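PDB 4O65: putative archaeal ammonia monooxygenase subunit B from Candidatus Nitrosocaldus yellowstonii, which binds copper through its cupredoxin domain and probably forms part of a membrane-bound ammonia monooxygenase, the enzyme of ammonia oxidation. Local coordinates for residues T22-K27 and L117-P122; G36-E41 and E149-E154. All coordinates share one frame; numbering follows the deposited sequence.

Contact 1. Residues T22-K27 and L117-P122; sequences TRLITK and LSALEP
T26 and K27 meet A119 and L120 in a buried contact between the two sheets of the cupredoxin domain, where edge strand 23-25 turns into helix 27-35 beside the end of strand 110-119. The two strands belong to different sheets, and the touching parts run 106° apart; a single backbone hydrogen bond, K27 N to A119 O at 2.8 Å, joins them. The N-H is clearly bent away from the line to the oxygen. The same carbonyl takes a CA-H contact from T26 CA at 3.3 Å. T26 splits its side chain: CG2, anti to its own carbonyl carbon, leans on the L120-P122 backbone, 3.5 Å from L120 O and 3.9 Å from the ring CD of P122. OG1 instead meets E29 N, making T26 the N-cap of the helix, and also E151 O. K27 sends CG anti to its backbone N (chi1 -169°). Its chain then bends at chi3, and CE passes S118 OG at 3.5 Å and lies alongside L120 CD2 at 3.8 Å, the two side chains pointing the same way. NZ ends in salt bridges to E92 and D47, while S118 OG bonds D58. A119 CB lies 4.3 Å from L24 CD1, and W91 and V148 also touch it. The one cross-bond thus ties the first turn of the helix to the end of strand 110-119, and two acids balance the lysine's charge; I25 O, 3.9 Å from A119 CB, is buried without a partner in the model, probably at a small cost.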
# COMPACT_ATOMS: atom_id res chain seq x y z
N THR A 22 12.38 5.19 2.81
CA THR A 22 11.85 6.54 2.68
C THR A 22 12.20 7.14 1.31
O THR A 22 11.81 8.27 1.04
CB THR A 22 12.43 7.49 3.74
OG1 THR A 22 13.86 7.47 3.62
CG2 THR A 22 11.95 7.07 5.15
N ARG A 23 12.91 6.40 0.47
CA ARG A 23 13.22 6.90 -0.88
C ARG A 23 13.01 5.74 -1.83
O ARG A 23 13.56 4.66 -1.60
CB ARG A 23 14.71 7.40 -0.97
CG ARG A 23 15.03 8.55 -0.02
CD ARG A 23 16.24 9.38 -0.46
NE ARG A 23 16.02 9.92 -1.83
CZ ARG A 23 15.61 11.16 -2.12
NH1 ARG A 23 15.38 12.07 -1.17
NH2 ARG A 23 15.42 11.50 -3.40
N LEU A 24 12.23 5.97 -2.89
CA LEU A 24 11.93 4.91 -3.85
C LEU A 24 12.01 5.51 -5.23
O LEU A 24 12.09 6.72 -5.36
CB LEU A 24 10.51 4.44 -3.62
CG LEU A 24 10.22 3.80 -2.24
CD1 LEU A 24 8.72 3.47 -2.23
CD2 LEU A 24 11.02 2.53 -2.14
N ILE A 25 11.90 4.66 -6.25
CA ILE A 25 11.67 5.15 -7.63
C ILE A 25 10.33 4.60 -8.11
O ILE A 25 9.74 3.71 -7.47
CB ILE A 25 12.83 4.78 -8.60
CG1 ILE A 25 12.87 3.27 -8.79
CG2 ILE A 25 14.17 5.30 -8.05
CD1 ILE A 25 13.99 2.77 -9.74
N THR A 26 9.83 5.12 -9.23
CA THR A 26 8.51 4.62 -9.71
C THR A 26 8.63 3.25 -10.34
O THR A 26 9.74 2.82 -10.72
CB THR A 26 7.91 5.57 -10.75
OG1 THR A 26 8.83 5.68 -11.83
CG2 THR A 26 7.69 7.00 -10.17
N LYS A 27 7.50 2.56 -10.50
CA LYS A 27 7.50 1.26 -11.19
C LYS A 27 8.04 1.43 -12.61
O LYS A 27 8.89 0.64 -13.08
CB LYS A 27 6.07 0.69 -11.27
CG LYS A 27 6.07 -0.77 -11.71
CD LYS A 27 4.70 -1.33 -12.15
CE LYS A 27 3.61 -1.37 -11.10
NZ LYS A 27 2.43 -2.11 -11.71
N LEU A 117 3.31 -2.31 -1.45
CA LEU A 117 2.81 -1.38 -2.51
C LEU A 117 3.92 -1.03 -3.47
O LEU A 117 5.10 -1.09 -3.12
CB LEU A 117 2.31 -0.04 -1.91
CG LEU A 117 1.15 -0.18 -0.90
CD1 LEU A 117 1.71 -0.05 0.50
CD2 LEU A 117 0.10 0.88 -1.18
N SER A 118 3.51 -0.72 -4.70
CA SER A 118 4.39 -0.18 -5.73
C SER A 118 4.13 1.33 -5.86
O SER A 118 2.96 1.78 -5.96
CB SER A 118 4.03 -0.83 -7.07
OG SER A 118 4.79 -0.17 -8.06
N ALA A 119 5.18 2.14 -5.78
CA ALA A 119 5.04 3.58 -6.09
C ALA A 119 4.88 3.75 -7.59
O ALA A 119 5.75 3.30 -8.38
CB ALA A 119 6.30 4.32 -5.65
N LEU A 120 3.82 4.44 -8.01
CA LEU A 120 3.58 4.65 -9.48
C LEU A 120 4.03 6.01 -10.01
O LEU A 120 4.47 6.14 -11.20
CB LEU A 120 2.09 4.45 -9.79
CG LEU A 120 1.47 3.11 -9.43
CD1 LEU A 120 -0.02 3.11 -9.80
CD2 LEU A 120 2.19 1.97 -10.15
N GLU A 121 3.97 7.05 -9.17
CA GLU A 121 4.19 8.40 -9.69
C GLU A 121 5.11 9.17 -8.78
O GLU A 121 5.08 8.98 -7.52
CB GLU A 121 2.82 9.14 -9.85
CG GLU A 121 1.74 8.29 -10.51
CD GLU A 121 2.04 7.96 -11.98
OE1 GLU A 121 2.89 8.64 -12.58
OE2 GLU A 121 1.42 7.02 -12.54
N PRO A 122 5.96 10.02 -9.38
CA PRO A 122 6.94 10.74 -8.61
C PRO A 122 6.26 11.77 -7.68
O PRO A 122 5.15 12.25 -7.98
CB PRO A 122 7.81 11.42 -9.68
CG PRO A 122 6.86 11.70 -10.75
CD PRO A 122 6.02 10.42 -10.81

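Contact 2. Residues G36-E41 and E149-E154; sequences GNSDLE and EGEPTE
S38 and E151 touch through one side-chain hydrogen bond, S38 OG to E151 OE2 at 3.0 Å. The hydroxyl approaches from above the carboxylate, 37° out of its plane. S38 puts OG between its backbone N and carbonyl carbon (chi1 56°), and E151 reaches it with an extended chain. E154 places CG in the corresponding position (chi1 73°) and is also extended, but its carboxylate is turned differently from that of E151 and lies beside the backbone of S38-L40. OE1 sits over the L40 branch point, 3.3 Å from CG, and the two side chains cross obliquely. OE2 comes within 3.3 Å of S38 O; both are acceptors, so nothing bonds them directly, and the closeness is probably unfavourable.

Two waters bridge the segments, one from backbone to backbone and the other from backbone to carboxylate. Water 1 donates to S38 O (3.1 Å) and accepts from E154 N (2.8 Å). Water 2 accepts from L40 N (2.8 Å) and donates to E154 OE1 (3.2 Å), so it serves a backbone N-H at the start of helix 40-47. D39 is at the N-cap position, but its side chain does not cap the helix. Just before it, N37 OD1 accepts D39 N through an in-plane lone pair, closing an Asx turn, and also bonds T42 OG1. L40 and E154 both touch crystal neighbours, so the lattice may influence their conformations.

The contact lies on the surface, joining the linker after helix 27-35 and the first residue of helix 40-47 to the loop that follows strand 137-149. A28 of helix 27-35 packs against both S38 and E151, and E151 N bonds E29.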
# COMPACT_ATOMS: atom_id res chain seq x y z
N GLY A 36 14.85 -1.75 -19.86
CA GLY A 36 15.12 -0.84 -20.95
C GLY A 36 13.91 -0.05 -21.44
O GLY A 36 14.02 0.77 -22.34
N ASN A 37 12.72 -0.30 -20.87
CA ASN A 37 11.50 0.41 -21.35
C ASN A 37 10.44 0.23 -20.28
O ASN A 37 10.55 -0.66 -19.43
CB ASN A 37 10.93 -0.12 -22.72
CG ASN A 37 10.33 -1.51 -22.65
OD1 ASN A 37 9.15 -1.74 -22.20
ND2 ASN A 37 11.10 -2.49 -23.10
N SER A 38 9.43 1.09 -20.32
CA SER A 38 8.32 0.97 -19.33
C SER A 38 6.93 0.71 -19.99
O SER A 38 5.90 1.22 -19.53
CB SER A 38 8.28 2.26 -18.50
OG SER A 38 8.15 3.38 -19.38
N ASP A 39 6.91 -0.10 -21.04
CA ASP A 39 5.70 -0.42 -21.83
C ASP A 39 4.78 -1.18 -20.86
O ASP A 39 5.24 -1.81 -19.92
CB ASP A 39 6.08 -1.49 -22.89
CG ASP A 39 6.86 -0.92 -24.06
OD1 ASP A 39 7.11 0.32 -24.21
OD2 ASP A 39 7.23 -1.76 -24.88
N LEU A 40 3.48 -1.21 -21.11
CA LEU A 40 2.59 -2.03 -20.24
C LEU A 40 3.04 -3.48 -20.07
O LEU A 40 2.94 -4.07 -18.97
CB LEU A 40 1.15 -1.99 -20.83
CG LEU A 40 0.44 -0.61 -20.74
CD1 LEU A 40 -0.89 -0.74 -21.51
CD2 LEU A 40 0.26 -0.08 -19.29
N GLU A 41 3.55 -4.09 -21.15
CA GLU A 41 4.03 -5.48 -21.08
C GLU A 41 5.21 -5.65 -20.14
O GLU A 41 5.30 -6.64 -19.41
CB GLU A 41 4.48 -5.94 -22.47
CG GLU A 41 3.89 -7.26 -22.91
CD GLU A 41 4.03 -7.42 -24.42
OE1 GLU A 41 5.12 -7.15 -24.95
OE2 GLU A 41 3.05 -7.81 -25.06
N GLU A 149 11.14 9.12 -6.81
CA GLU A 149 11.72 9.78 -8.01
C GLU A 149 11.48 8.95 -9.25
O GLU A 149 11.21 7.75 -9.18
CB GLU A 149 13.22 9.96 -7.84
CG GLU A 149 13.56 10.76 -6.60
CD GLU A 149 15.04 10.97 -6.49
OE1 GLU A 149 15.79 10.02 -6.20
OE2 GLU A 149 15.46 12.11 -6.71
N GLY A 150 11.60 9.58 -10.40
CA GLY A 150 11.55 8.79 -11.64
C GLY A 150 10.37 9.08 -12.52
O GLY A 150 9.47 9.87 -12.18
N GLU A 151 10.36 8.43 -13.68
CA GLU A 151 9.33 8.80 -14.67
C GLU A 151 7.96 8.33 -14.23
O GLU A 151 7.81 7.29 -13.52
CB GLU A 151 9.71 8.31 -16.07
CG GLU A 151 9.63 6.82 -16.21
CD GLU A 151 10.20 6.35 -17.55
OE1 GLU A 151 10.84 7.13 -18.28
OE2 GLU A 151 9.99 5.17 -17.85
N PRO A 152 6.93 9.08 -14.61
CA PRO A 152 5.56 8.68 -14.29
C PRO A 152 5.24 7.33 -14.89
O PRO A 152 5.66 7.04 -16.01
CB PRO A 152 4.70 9.79 -14.97
CG PRO A 152 5.61 10.95 -14.99
CD PRO A 152 6.99 10.40 -15.29
N THR A 153 4.48 6.50 -14.20
CA THR A 153 4.09 5.19 -14.71
C THR A 153 2.77 5.39 -15.48
O THR A 153 1.76 5.91 -14.94
CB THR A 153 3.90 4.16 -13.58
OG1 THR A 153 5.09 4.17 -12.79
CG2 THR A 153 3.64 2.74 -14.12
N GLU A 154 2.76 4.92 -16.71
CA GLU A 154 1.57 5.02 -17.56
C GLU A 154 0.47 4.06 -17.12
O GLU A 154 0.70 3.02 -16.45
CB GLU A 154 1.97 4.73 -19.02
CG GLU A 154 2.25 3.23 -19.22
CD GLU A 154 2.90 2.86 -20.56
OE1 GLU A 154 2.38 1.97 -21.24
OE2 GLU A 154 3.94 3.45 -20.93
O HOH W 1 4.98 3.71 -17.94
O HOH W 2 2.31 -0.32 -23.46

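How the contacts relate
Contacts 1 and 2 lie with centres about 11 Å apart on the same side of the chain's centre, and their segments alternate along the sequence. Two short, probable hydrogen bonds join them: T26 OG1 to E151 O at 2.5 Å and L120 O to T153 OG1 at 2.6 Å. Segment 149-154 thus lies against both segments of contact 1 while reaching 36-41 by side chains and water. Packing adds to this, with P122 CB 3.4 Å from G150 O. Contact 2 is a separate surface contact beside contact 1. Both lie away from the copper site of H126 and H128.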